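Local coordinates for COBE (Pseudomonas aeruginosa, PDB 2W6L), which probably takes part in cobalamin (vitamin B12) biosynthesis and is related to the C-terminal part of CbiG, its exact role there being unsettled, at residues A[116-121]-A[129-134]. Numbering follows the deposited sequence. Where two conformers were deposited one is given.
Sequences ADLLGA and SIALAR. With SO4 (sulfate ion), chain B.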
# COMPACT_ATOMS: atom_id res chain seq x y z
N ALA A 116 12.99 1.21 2.09
CA ALA A 116 11.89 2.02 1.65
C ALA A 116 11.45 2.99 2.74
O ALA A 116 11.68 2.77 3.93
CB ALA A 116 10.73 1.13 1.20
N ASP A 117 10.81 4.07 2.33
CA ASP A 117 10.33 5.05 3.29
C ASP A 117 8.88 5.37 2.97
O ASP A 117 8.54 5.60 1.81
CB ASP A 117 11.18 6.34 3.19
CG ASP A 117 12.44 6.32 4.07
OD1 ASP A 117 12.64 5.40 4.90
OD2 ASP A 117 13.25 7.27 3.94
N LEU A 118 8.06 5.50 3.99
CA LEU A 118 6.73 6.01 3.80
C LEU A 118 6.75 7.50 3.48
O LEU A 118 7.57 8.25 4.06
CB LEU A 118 5.85 5.73 5.02
CG LEU A 118 5.60 4.22 5.24
CD1 LEU A 118 5.24 3.94 6.71
CD2 LEU A 118 4.43 3.77 4.30
N LEU A 119 5.84 7.96 2.61
CA LEU A 119 5.74 9.41 2.35
C LEU A 119 5.07 10.14 3.51
O LEU A 119 5.36 11.30 3.82
CB LEU A 119 5.02 9.74 1.04
CG LEU A 119 5.48 9.09 -0.26
CD1 LEU A 119 4.82 9.81 -1.44
CD2 LEU A 119 6.94 9.13 -0.34
N GLY A 120 4.18 9.45 4.19
CA GLY A 120 3.55 10.02 5.35
C GLY A 120 2.71 8.96 5.95
O GLY A 120 2.67 7.83 5.47
N ALA A 121 2.03 9.32 7.01
CA ALA A 121 1.06 8.42 7.60
C ALA A 121 -0.05 8.13 6.56
O ALA A 121 -0.34 8.99 5.70
CB ALA A 121 0.48 9.06 8.83
N SER A 129 -7.87 2.33 3.72
CA SER A 129 -6.71 3.18 4.07
C SER A 129 -5.69 3.06 2.95
O SER A 129 -5.53 1.96 2.40
CB SER A 129 -5.99 2.76 5.38
OG SER A 129 -6.81 2.86 6.56
N ILE A 130 -5.00 4.15 2.64
CA ILE A 130 -3.94 4.11 1.60
C ILE A 130 -2.68 4.68 2.15
O ILE A 130 -2.74 5.76 2.76
CB ILE A 130 -4.31 4.97 0.34
CG1 ILE A 130 -5.78 4.76 0.01
CG2 ILE A 130 -3.27 4.74 -0.78
CD1 ILE A 130 -6.15 3.65 -0.93
N ALA A 131 -1.51 4.01 1.93
CA ALA A 131 -0.22 4.60 2.31
C ALA A 131 0.68 4.56 1.09
O ALA A 131 0.47 3.69 0.26
CB ALA A 131 0.42 3.79 3.43
N LEU A 132 1.68 5.43 1.01
CA LEU A 132 2.59 5.46 -0.16
C LEU A 132 3.97 5.29 0.33
O LEU A 132 4.35 5.91 1.36
CB LEU A 132 2.46 6.82 -0.90
CG LEU A 132 1.09 7.16 -1.42
CD1 LEU A 132 1.19 8.56 -2.13
CD2 LEU A 132 0.58 6.12 -2.45
N ALA A 133 4.74 4.43 -0.35
CA ALA A 133 6.11 4.24 0.02
C ALA A 133 6.97 4.44 -1.25
O ALA A 133 6.52 4.17 -2.36
CB ALA A 133 6.35 2.89 0.55
N ARG A 134 8.18 4.94 -1.06
CA ARG A 134 9.15 5.09 -2.15
C ARG A 134 10.47 4.46 -1.77
O ARG A 134 10.66 4.03 -0.66
CB ARG A 134 9.39 6.56 -2.48
CG ARG A 134 9.85 7.40 -1.29
CD ARG A 134 10.05 8.85 -1.63
NE ARG A 134 11.13 9.35 -0.78
CZ ARG A 134 12.40 9.40 -1.16
NH1 ARG A 134 12.73 9.01 -2.39
NH2 ARG A 134 13.33 9.84 -0.33
S SO4 B . -4.91 -0.14 7.82
O1 SO4 B . -6.22 0.48 7.97
O2 SO4 B . -4.95 -1.47 8.41
O3 SO4 B . -3.85 0.69 8.32
O4 SO4 B . -4.54 -0.14 6.43
O HOH W 1 1.41 7.51 2.93
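Leu119 spreads its two methyl branches over strand 129-134, CD2 lying 3.4 Å from Arg134 CD while CD1 meets Leu132 CB at 3.8 Å. In this conformer, one of two that Arg134 adopts, the leucine crosses the aliphatic part of the arginine at about a right angle, coming to the guanidinium at its edge. A long arginine suits this partly exposed place: its methylenes take the hydrophobic contact, and NH2 lies 5.0 Å from Asp117 OD2, too far for a salt bridge, so any attraction is weak. Arg134 CG sits between the backbone N and the carbonyl carbon (chi1 56°), which brings the methylenes against CD2.

Leu132, buried and also packed on Leu32 of helix 21-34, links this patch to the core. Its carbonyl O accepts a nearly straight bond from Leu119 N (2.8 Å, 169° at the hydrogen). Asp117 and Arg134 form a hydrogen-bonded antiparallel pair, each N giving a 3.0 Å bond to the other's O. Beyond Leu119 the direct pairing lapses, and a water bridges Leu132 N to Gly120 O. On the opposite face Leu118 CD2 rests 4.1 Å from Ala131 CB, where small alanines let helix 99-112 pack closely.

This is an antiparallel beta hairpin, its broken first strand outermost in a mixed sheet, its second pairing with strand 9-15, and helices 21-34 and 99-112 covering the two faces.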